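PDB 5DMM: homocysteine S-methyltransferase from Escherichia coli, which transfers a methyl group from S-methylmethionine, or less efficiently from S-adenosylmethionine, to homocysteine, using zinc as cofactor. Local coordinates for residues P152-L157 with D163-E168; C65-S70 with R190-F195; A105-N110 with G114-A119; E49-V54 with V96-K101. One frame throughout, in Å; residues are numbered along the deposited sequence.

Contact 1 of 4, residues P152-L157 with D163-E168; sequences PRVEAL and DLLACE. With HCS (2-amino-4-mercapto-butyric acid), chain F.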
# COMPACT_ATOMS: atom_id res chain seq x y z
N PRO A 152 -15.74 -4.45 -4.61
CA PRO A 152 -16.31 -3.15 -4.19
C PRO A 152 -15.26 -2.11 -3.78
O PRO A 152 -15.44 -0.91 -4.05
CB PRO A 152 -17.16 -3.50 -2.97
CG PRO A 152 -17.33 -4.96 -2.97
CD PRO A 152 -16.18 -5.55 -3.73
N ARG A 153 -14.18 -2.55 -3.13
CA ARG A 153 -13.14 -1.61 -2.71
C ARG A 153 -12.34 -1.11 -3.91
O ARG A 153 -12.00 0.08 -3.99
CB ARG A 153 -12.21 -2.24 -1.67
CG ARG A 153 -10.97 -1.39 -1.37
CD ARG A 153 -10.19 -1.94 -0.18
NE ARG A 153 -9.87 -3.35 -0.37
CZ ARG A 153 -9.23 -4.10 0.53
NH1 ARG A 153 -8.83 -3.57 1.68
NH2 ARG A 153 -8.98 -5.37 0.26
N VAL A 154 -12.02 -2.00 -4.85
CA VAL A 154 -11.34 -1.56 -6.07
C VAL A 154 -12.18 -0.50 -6.78
O VAL A 154 -11.67 0.54 -7.16
CB VAL A 154 -11.05 -2.74 -7.03
CG1 VAL A 154 -10.67 -2.24 -8.40
CG2 VAL A 154 -9.94 -3.63 -6.45
N GLU A 155 -13.48 -0.76 -6.92
CA GLU A 155 -14.34 0.19 -7.60
C GLU A 155 -14.42 1.53 -6.87
O GLU A 155 -14.31 2.59 -7.49
CB GLU A 155 -15.73 -0.42 -7.81
CG GLU A 155 -15.68 -1.45 -8.94
CD GLU A 155 -17.04 -2.09 -9.27
OE1 GLU A 155 -18.06 -1.72 -8.67
OE2 GLU A 155 -17.06 -2.97 -10.16
N ALA A 156 -14.56 1.48 -5.55
CA ALA A 156 -14.71 2.70 -4.76
C ALA A 156 -13.44 3.55 -4.79
O ALA A 156 -13.51 4.78 -4.87
CB ALA A 156 -15.08 2.34 -3.32
N LEU A 157 -12.28 2.89 -4.74
CA LEU A 157 -11.00 3.60 -4.76
C LEU A 157 -10.77 4.29 -6.12
O LEU A 157 -10.31 5.43 -6.18
CB LEU A 157 -9.84 2.64 -4.44
CG LEU A 157 -9.74 2.09 -3.01
CD1 LEU A 157 -8.68 0.98 -2.94
CD2 LEU A 157 -9.38 3.18 -1.99
N ASP A 163 -4.86 7.51 -7.89
CA ASP A 163 -3.97 7.46 -9.05
C ASP A 163 -3.56 6.04 -9.35
O ASP A 163 -3.37 5.66 -10.51
CB ASP A 163 -2.73 8.33 -8.83
CG ASP A 163 -3.09 9.78 -8.60
OD1 ASP A 163 -3.75 10.36 -9.49
OD2 ASP A 163 -2.73 10.32 -7.53
N LEU A 164 -3.41 5.26 -8.30
CA LEU A 164 -3.14 3.84 -8.46
C LEU A 164 -3.55 3.06 -7.23
O LEU A 164 -3.95 3.64 -6.22
CB LEU A 164 -1.67 3.59 -8.78
CG LEU A 164 -0.64 3.84 -7.69
CD1 LEU A 164 0.71 3.33 -8.21
CD2 LEU A 164 -0.51 5.30 -7.32
N LEU A 165 -3.46 1.74 -7.33
CA LEU A 165 -3.85 0.84 -6.26
C LEU A 165 -2.60 0.25 -5.65
O LEU A 165 -1.70 -0.22 -6.35
CB LEU A 165 -4.75 -0.28 -6.78
CG LEU A 165 -6.04 0.15 -7.47
CD1 LEU A 165 -6.81 -1.06 -8.00
CD2 LEU A 165 -6.93 0.93 -6.50
N ALA A 166 -2.55 0.31 -4.33
CA ALA A 166 -1.50 -0.34 -3.56
C ALA A 166 -2.01 -1.68 -3.05
O ALA A 166 -2.62 -1.76 -1.97
CB ALA A 166 -1.07 0.53 -2.41
N CYS A 167 -1.81 -2.74 -3.84
CA CYS A 167 -2.24 -4.07 -3.44
C CYS A 167 -1.10 -4.61 -2.59
O CYS A 167 -0.06 -4.96 -3.13
CB CYS A 167 -2.53 -4.94 -4.65
SG CYS A 167 -3.81 -4.24 -5.73
N GLU A 168 -1.30 -4.66 -1.28
CA GLU A 168 -0.16 -4.78 -0.37
C GLU A 168 -0.31 -5.83 0.72
O GLU A 168 -1.43 -6.26 1.04
CB GLU A 168 0.10 -3.43 0.28
CG GLU A 168 -1.10 -2.93 1.11
CD GLU A 168 -0.86 -1.57 1.73
OE1 GLU A 168 0.27 -1.05 1.64
OE2 GLU A 168 -1.82 -1.01 2.32
N HCS F . -2.39 -0.36 6.30
CA HCS F . -1.00 -0.30 5.89
CB HCS F . -0.48 -1.71 5.66
CG HCS F . -0.54 -2.53 6.94
SD HCS F . 0.39 -4.07 6.72
C HCS F . -0.89 0.48 4.61
OXT HCS F . -1.94 0.93 4.09
O HCS F . 0.24 0.67 4.12
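Glu168 presents its carboxylate to the carboxylate of the bound homocysteine. The two flat groups stand nearly at right angles. Both Glu168 oxygens lie over one face of the ligand group. Glu168 OE2 is 2.6 Å from HCS OXT, and Glu168 OE1 is 3.0 Å from HCS O. Tyr253 hydrogen-bonds to OE1 and Ser121 to OE2, so each oxygen has a protein partner as well. The Glu168 chain is extended beyond CG, which carries the acid group out to the ligand. With an alanine here, Tyr253 and Ser121 would probably each lose a hydrogen-bond partner, and the ligand carboxylate would lose its neighbour.

The helix meets the strand through hydrocarbon. Leu165 sends its two methyls to different helix residues. CD1 of Leu165 meets CG1 of Val154 at 4.1 Å, and these side chains cross at about a right angle. CD2 of Leu165 lies 4.0 Å from both CB and CD1 of Leu157. In Val154, CG1 is anti to the backbone N (chi1 166°), and this is the methyl that touches. Leu157 also packs on Ile92 and Val96 of helix 85-109.

The strand thus serves two chemistries. Leu165 packs its buried methyls against helix 143-159, while Glu168 brings a polar group to the substrate pocket.

Contact 2 of 4, residues C65-S70 with R190-F195; sequences CAITAS and RAWFSF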
# COMPACT_ATOMS: atom_id res chain seq x y z
N CYS A 65 3.88 10.00 -2.43
CA CYS A 65 2.69 9.16 -2.58
C CYS A 65 2.07 8.86 -1.22
O CYS A 65 2.75 8.33 -0.33
CB CYS A 65 3.03 7.85 -3.30
SG CYS A 65 1.57 6.84 -3.70
N ALA A 66 0.80 9.21 -1.04
CA ALA A 66 0.06 8.82 0.15
C ALA A 66 -0.66 7.50 -0.07
O ALA A 66 -1.21 7.25 -1.14
CB ALA A 66 -0.96 9.91 0.53
N ILE A 67 -0.68 6.65 0.95
CA ILE A 67 -1.45 5.41 0.86
C ILE A 67 -2.69 5.56 1.74
O ILE A 67 -2.57 5.85 2.92
CB ILE A 67 -0.63 4.18 1.30
CG1 ILE A 67 0.61 4.06 0.40
CG2 ILE A 67 -1.49 2.91 1.23
CD1 ILE A 67 1.59 2.95 0.79
N THR A 68 -3.87 5.36 1.16
CA THR A 68 -5.13 5.65 1.87
C THR A 68 -5.38 4.69 3.03
O THR A 68 -4.80 3.60 3.10
CB THR A 68 -6.34 5.60 0.91
OG1 THR A 68 -6.44 4.29 0.32
CG2 THR A 68 -6.18 6.64 -0.19
N ALA A 69 -6.25 5.11 3.95
CA ALA A 69 -6.55 4.31 5.13
C ALA A 69 -7.61 3.24 4.85
O ALA A 69 -8.59 3.13 5.60
CB ALA A 69 -7.02 5.22 6.27
N SER A 70 -7.45 2.48 3.77
CA SER A 70 -8.48 1.53 3.35
C SER A 70 -8.02 0.07 3.44
O SER A 70 -8.68 -0.81 2.91
CB SER A 70 -8.92 1.83 1.91
OG SER A 70 -7.79 1.97 1.06
N ARG A 190 -4.09 1.24 -12.56
CA ARG A 190 -2.70 0.81 -12.45
C ARG A 190 -2.45 0.41 -11.00
O ARG A 190 -3.08 0.96 -10.10
CB ARG A 190 -1.75 1.93 -12.89
CG ARG A 190 -1.98 2.39 -14.33
CD ARG A 190 -1.60 1.30 -15.33
NE ARG A 190 -1.71 1.74 -16.72
CZ ARG A 190 -2.81 1.64 -17.46
NH1 ARG A 190 -3.92 1.11 -16.95
NH2 ARG A 190 -2.81 2.06 -18.72
N ALA A 191 -1.55 -0.55 -10.76
CA ALA A 191 -1.31 -1.01 -9.39
C ALA A 191 0.14 -1.43 -9.15
O ALA A 191 0.84 -1.82 -10.10
CB ALA A 191 -2.23 -2.19 -9.06
N TRP A 192 0.57 -1.37 -7.90
CA TRP A 192 1.72 -2.15 -7.48
C TRP A 192 1.20 -3.31 -6.65
O TRP A 192 0.12 -3.24 -6.08
CB TRP A 192 2.79 -1.32 -6.72
CG TRP A 192 2.55 -0.91 -5.26
CD1 TRP A 192 2.48 -1.72 -4.16
CD2 TRP A 192 2.44 0.44 -4.76
NE1 TRP A 192 2.31 -0.97 -3.02
CE2 TRP A 192 2.29 0.36 -3.36
CE3 TRP A 192 2.46 1.70 -5.37
CZ2 TRP A 192 2.16 1.49 -2.55
CZ3 TRP A 192 2.33 2.83 -4.56
CH2 TRP A 192 2.18 2.72 -3.18
N PHE A 193 1.95 -4.40 -6.67
CA PHE A 193 1.68 -5.57 -5.85
C PHE A 193 2.86 -5.77 -4.91
O PHE A 193 4.00 -5.96 -5.37
CB PHE A 193 1.48 -6.83 -6.72
CG PHE A 193 0.09 -6.98 -7.29
CD1 PHE A 193 -0.51 -5.94 -7.99
CD2 PHE A 193 -0.60 -8.18 -7.18
CE1 PHE A 193 -1.80 -6.08 -8.54
CE2 PHE A 193 -1.89 -8.33 -7.72
CZ PHE A 193 -2.48 -7.28 -8.40
N SER A 194 2.59 -5.72 -3.62
CA SER A 194 3.63 -5.90 -2.62
C SER A 194 3.27 -7.07 -1.71
O SER A 194 2.11 -7.23 -1.32
CB SER A 194 3.82 -4.61 -1.83
OG SER A 194 4.80 -4.79 -0.82
N PHE A 195 4.28 -7.86 -1.36
CA PHE A 195 4.12 -9.19 -0.76
C PHE A 195 4.70 -9.32 0.64
O PHE A 195 5.67 -8.62 0.98
CB PHE A 195 4.78 -10.25 -1.65
CG PHE A 195 4.53 -10.06 -3.11
CD1 PHE A 195 3.24 -10.14 -3.61
CD2 PHE A 195 5.57 -9.79 -3.97
CE1 PHE A 195 3.00 -9.95 -4.96
CE2 PHE A 195 5.34 -9.60 -5.33
CZ PHE A 195 4.05 -9.67 -5.82
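Trp192 meets Ile67 and Cys65 with the edge of its indole. The apolar contact is with Ile67. CD1 of Ile67 lies in the plane of the ring, 3.7 Å from Trp192 CZ2. CG1 of Ile67 follows at 4.1 Å from Trp192 CH2. The two side chains approach at a slant. CG1 of Ile67 is anti to the carbonyl carbon (chi1 -59°), and its extended end brings CD1 to the ring.

The second kind is sulfur-aromatic. SG of Cys65 sits 5.3 Å from the centroid of the six-membered ring of Trp192, 84° off the ring normal. It is therefore beside the edge, not above a face. SG of Cys65 is 4.2 Å from both CZ3 and CH2 of Trp192.

The polar bonds lie around this contact. NE1 of Trp192 is hydrogen-bonded to the hydroxyl of Tyr253, which also binds Glu168. In the loop after strand 65-67, Thr68 OG1 donates to Ser70 OG at 2.8 Å. Asp20 takes up the backbone N of Ile67.

An alanine in place of Trp192 is likely to open a gap beside Ile67 and Cys65 and leave the Tyr253 hydroxyl without this donor.

Ile67 also lines the homocysteine pocket. Its side chain is about 4 Å from the ligand and about 9 Å from a bound zinc ion. The indole edge therefore packs C-H groups against Ile67, a pocket residue, with the Cys65 sulfur beside the same edge, while the ring N-H is bonded to Tyr253 of the same pocket.

Contact 3 of 4, residues A105-N110 with G114-A119; sequences AYLAEN and GTLLVA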
# COMPACT_ATOMS: atom_id res chain seq x y z
N ALA A 105 -3.91 20.76 -0.13
CA ALA A 105 -3.34 21.62 0.91
C ALA A 105 -1.83 21.80 0.79
O ALA A 105 -1.32 22.91 0.95
CB ALA A 105 -3.69 21.07 2.29
N TYR A 106 -1.11 20.71 0.53
CA TYR A 106 0.33 20.81 0.45
C TYR A 106 0.76 21.58 -0.80
O TYR A 106 1.71 22.36 -0.75
CB TYR A 106 0.98 19.42 0.47
CG TYR A 106 2.48 19.54 0.58
CD1 TYR A 106 3.06 20.17 1.67
CD2 TYR A 106 3.31 19.07 -0.43
CE1 TYR A 106 4.43 20.31 1.77
CE2 TYR A 106 4.69 19.22 -0.33
CZ TYR A 106 5.24 19.83 0.77
OH TYR A 106 6.60 19.98 0.86
N LEU A 107 0.07 21.36 -1.91
CA LEU A 107 0.44 22.01 -3.16
C LEU A 107 0.08 23.48 -3.15
O LEU A 107 0.65 24.27 -3.90
CB LEU A 107 -0.22 21.31 -4.36
CG LEU A 107 0.34 19.93 -4.67
CD1 LEU A 107 -0.47 19.26 -5.77
CD2 LEU A 107 1.81 20.01 -5.07
N ALA A 108 -0.86 23.86 -2.30
CA ALA A 108 -1.16 25.27 -2.11
C ALA A 108 0.00 25.92 -1.34
O ALA A 108 0.48 27.00 -1.69
CB ALA A 108 -2.48 25.45 -1.37
N GLU A 109 0.45 25.23 -0.29
CA GLU A 109 1.61 25.62 0.51
C GLU A 109 2.91 25.59 -0.30
O GLU A 109 3.69 26.54 -0.27
CB GLU A 109 1.71 24.69 1.72
CG GLU A 109 3.03 24.66 2.48
CD GLU A 109 2.99 23.64 3.62
OE1 GLU A 109 1.88 23.22 4.00
OE2 GLU A 109 4.06 23.27 4.14
N ASN A 110 3.13 24.50 -1.03
CA ASN A 110 4.36 24.31 -1.81
C ASN A 110 4.08 23.85 -3.24
O ASN A 110 4.14 22.66 -3.53
CB ASN A 110 5.28 23.29 -1.12
CG ASN A 110 6.64 23.12 -1.82
OD1 ASN A 110 7.04 23.95 -2.65
ND2 ASN A 110 7.35 22.05 -1.48
N GLY A 114 6.35 19.23 -6.92
CA GLY A 114 6.39 18.25 -7.98
C GLY A 114 5.12 17.41 -7.97
O GLY A 114 4.18 17.70 -7.24
N THR A 115 5.09 16.37 -8.79
CA THR A 115 3.92 15.51 -8.85
C THR A 115 3.74 14.73 -7.56
O THR A 115 4.70 14.15 -7.04
CB THR A 115 4.00 14.53 -10.03
OG1 THR A 115 4.15 15.27 -11.24
CG2 THR A 115 2.74 13.67 -10.11
N LEU A 116 2.52 14.73 -7.02
CA LEU A 116 2.19 13.96 -5.82
C LEU A 116 1.07 12.98 -6.15
O LEU A 116 0.13 13.31 -6.88
CB LEU A 116 1.77 14.88 -4.66
CG LEU A 116 2.76 15.95 -4.19
CD1 LEU A 116 2.19 16.71 -3.01
CD2 LEU A 116 4.11 15.34 -3.82
N LEU A 117 1.17 11.76 -5.62
CA LEU A 117 0.22 10.71 -5.93
C LEU A 117 -0.62 10.30 -4.71
O LEU A 117 -0.24 10.56 -3.56
CB LEU A 117 0.95 9.49 -6.48
CG LEU A 117 1.75 9.72 -7.77
CD1 LEU A 117 2.53 8.47 -8.14
CD2 LEU A 117 0.82 10.15 -8.90
N VAL A 118 -1.76 9.69 -4.99
CA VAL A 118 -2.57 9.03 -3.97
C VAL A 118 -2.77 7.56 -4.38
O VAL A 118 -3.30 7.27 -5.46
CB VAL A 118 -3.94 9.71 -3.77
CG1 VAL A 118 -4.80 8.93 -2.77
CG2 VAL A 118 -3.77 11.16 -3.33
N ALA A 119 -2.34 6.63 -3.53
CA ALA A 119 -2.53 5.22 -3.84
C ALA A 119 -3.60 4.65 -2.94
O ALA A 119 -3.53 4.82 -1.72
CB ALA A 119 -1.22 4.47 -3.66
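Leu116 pushes its CD1 methyl against the edge of the Tyr106 ring, 3.7 Å from Tyr106 CD2. The methyl is near the ring plane, and the two side chains cross at about a right angle. The same CD1 of Leu116 meets Leu107 CD2 at 3.9 Å. Here the two leucines run past each other in opposite directions. Leu107 CD2 also lies 4.0 Å from the carbonyl O of Gly114.

Asn110 holds the Tyr106 ring from within the same segment. Its CB lies over one face of the Tyr106 ring, toward the rim. Its ND2 donates to Tyr106 OH at 3.2 Å, nearly straight at 168° and in the amide plane. The Tyr106 chi1 of -172° sets CG anti to the backbone N, and the ring then reaches both Asn110 and Leu116. Asn110 is the first residue to leave helical geometry, and its OD1 accepts from the N of Gln112. Gly114 has a positive phi (84°), where a side chain would press on the preceding carbonyl oxygen.

The contact closes the short connection from helix 85-109 to strand 117-122. It lies about 18 Å from the centre of the chain and is partly buried. Helix 48-61 covers a further side: Leu56 and Arg60 touch Tyr106, and Tyr59 touches Leu116. The strand beyond pairs with strand 65-67.

Contact 4 of 4, residues E49-V54 with V96-K101; sequences ELIREV and VELARK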
# COMPACT_ATOMS: atom_id res chain seq x y z
N GLU A 49 -10.61 14.58 9.88
CA GLU A 49 -9.63 15.65 9.76
C GLU A 49 -8.26 15.22 10.27
O GLU A 49 -7.23 15.73 9.83
CB GLU A 49 -10.12 16.89 10.50
CG GLU A 49 -10.07 16.77 12.02
CD GLU A 49 -11.21 15.95 12.62
OE1 GLU A 49 -12.23 15.70 11.92
OE2 GLU A 49 -11.06 15.55 13.80
N LEU A 50 -8.21 14.26 11.19
CA LEU A 50 -6.92 13.80 11.69
C LEU A 50 -6.22 12.94 10.64
O LEU A 50 -5.02 13.00 10.49
CB LEU A 50 -7.05 13.03 13.01
CG LEU A 50 -7.51 13.87 14.21
CD1 LEU A 50 -7.57 13.00 15.45
CD2 LEU A 50 -6.57 15.06 14.44
N ILE A 51 -6.99 12.14 9.90
CA ILE A 51 -6.42 11.35 8.80
C ILE A 51 -5.83 12.27 7.73
O ILE A 51 -4.72 12.04 7.22
CB ILE A 51 -7.48 10.41 8.20
CG1 ILE A 51 -7.80 9.28 9.19
CG2 ILE A 51 -7.00 9.82 6.87
CD1 ILE A 51 -8.93 8.35 8.71
N ARG A 52 -6.58 13.31 7.38
CA ARG A 52 -6.11 14.30 6.42
C ARG A 52 -4.83 14.98 6.92
O ARG A 52 -3.90 15.21 6.14
CB ARG A 52 -7.21 15.33 6.15
CG ARG A 52 -6.87 16.44 5.17
CD ARG A 52 -7.70 17.69 5.49
NE ARG A 52 -7.25 18.28 6.75
CZ ARG A 52 -8.04 18.78 7.70
NH1 ARG A 52 -9.36 18.78 7.57
NH2 ARG A 52 -7.51 19.28 8.80
N GLU A 53 -4.79 15.30 8.21
CA GLU A 53 -3.62 15.93 8.81
C GLU A 53 -2.39 15.03 8.71
O GLU A 53 -1.28 15.49 8.44
CB GLU A 53 -3.90 16.31 10.27
CG GLU A 53 -4.80 17.54 10.40
CD GLU A 53 -5.13 17.91 11.85
OE1 GLU A 53 -4.33 17.55 12.75
OE2 GLU A 53 -6.18 18.55 12.08
N VAL A 54 -2.58 13.73 8.94
CA VAL A 54 -1.45 12.81 8.86
C VAL A 54 -0.93 12.69 7.43
O VAL A 54 0.29 12.66 7.21
CB VAL A 54 -1.82 11.41 9.39
CG1 VAL A 54 -0.66 10.44 9.12
CG2 VAL A 54 -2.13 11.48 10.87
N VAL A 96 -9.85 8.14 0.17
CA VAL A 96 -9.18 8.73 -0.99
C VAL A 96 -9.36 10.24 -0.99
O VAL A 96 -8.43 10.98 -1.24
CB VAL A 96 -9.72 8.18 -2.32
CG1 VAL A 96 -8.92 8.76 -3.51
CG2 VAL A 96 -9.64 6.66 -2.33
N GLU A 97 -10.58 10.68 -0.70
CA GLU A 97 -10.89 12.09 -0.66
C GLU A 97 -9.99 12.84 0.33
O GLU A 97 -9.49 13.92 0.03
CB GLU A 97 -12.37 12.29 -0.30
CG GLU A 97 -12.84 13.73 -0.29
CD GLU A 97 -14.26 13.85 0.26
OE1 GLU A 97 -15.10 12.96 -0.05
OE2 GLU A 97 -14.54 14.80 1.02
N LEU A 98 -9.77 12.25 1.50
CA LEU A 98 -8.97 12.91 2.54
C LEU A 98 -7.51 13.01 2.12
O LEU A 98 -6.85 14.01 2.42
CB LEU A 98 -9.07 12.17 3.87
CG LEU A 98 -10.45 12.21 4.54
CD1 LEU A 98 -10.51 11.21 5.68
CD2 LEU A 98 -10.71 13.63 5.07
N ALA A 99 -7.01 12.01 1.41
CA ALA A 99 -5.64 12.09 0.93
C ALA A 99 -5.53 13.13 -0.19
O ALA A 99 -4.54 13.85 -0.29
CB ALA A 99 -5.14 10.71 0.43
N ARG A 100 -6.56 13.19 -1.04
CA ARG A 100 -6.55 14.17 -2.12
C ARG A 100 -6.65 15.59 -1.55
O ARG A 100 -6.02 16.51 -2.07
CB ARG A 100 -7.71 13.90 -3.10
CG ARG A 100 -7.58 12.57 -3.85
CD ARG A 100 -8.78 12.37 -4.77
NE ARG A 100 -8.82 13.42 -5.77
CZ ARG A 100 -9.90 13.75 -6.48
NH1 ARG A 100 -11.04 13.11 -6.31
NH2 ARG A 100 -9.81 14.73 -7.37
N LYS A 101 -7.42 15.75 -0.48
CA LYS A 101 -7.53 17.04 0.20
C LYS A 101 -6.19 17.47 0.79
O LYS A 101 -5.83 18.64 0.72
CB LYS A 101 -8.59 17.01 1.30
CG LYS A 101 -10.03 16.85 0.81
CD LYS A 101 -10.57 18.11 0.17
CE LYS A 101 -12.07 18.00 -0.10
NZ LYS A 101 -12.86 17.73 1.15
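Leu98 reaches across to helix 48-61 and divides its two methyls between neighbouring residues. CD1 of Leu98 lies 4.0 Å from both CB and CG2 of Ile51. These side chains cross at about a right angle. CD2 of Leu98 is 4.0 Å from CB of Arg52. CG of Arg52 then rests 3.7 Å from the carbonyl O of Leu98, a packing contact of the aliphatic stem. The same CG of Arg52 comes within 4.3 Å of Lys101 CB. Arg52 CG is anti to the backbone N (chi1 180°), which lays the start of the chain along the other helix. A bend at chi3 then takes the charged end away.

The charged ends find partners, loosely, within their own helices. The Arg52 guanidinium has the carbonyl O of Glu49 above one face, toward the rim. Its NH2 also forms a long salt bridge with OE2 of Glu53. On the other helix, NZ of Lys101 forms a salt bridge with OE2 of Glu97, weak as a hydrogen bond. No charge pairing joins the two segments.

Further out, Ile51 and Leu98 both touch Leu44 of helix 39-46. Ile51 also packs on Met23, and Leu98 on Pro48. The buried side of the contact thus continues into a third helix.

The segment axes approach to 8.3 Å and cross at -48°. Helix 48-61 precedes strand 65-67 and helix 85-109 comes after it. The arrangement is that of adjacent helices in the outer layer of a TIM barrel.

Overall arrangement
The four contacts belong to one TIM barrel. Contact 4 packs helix on helix, contacts 1 and 3 helix on strand, and contact 2, about 3 Å from the chain centre, strand to strand across the interior. Contact 1 lies about 8 Å from contact 2, centre to centre, and its strand 164-170 neighbours strand 191-197. Contacts 3 and 4 share helix 85-109, with centres about 12 Å apart. Strand 117-122 of contact 3 lies between strands 65-67 and 164-170. Along the chain, contact 4 closes before contact 3 opens, and contact 3 before contact 1. Contacts 3 and 1 nest in the loop closed by contact 2. The homocysteine-pocket residues Ile67 and Glu168 lie in contacts 2 and 1.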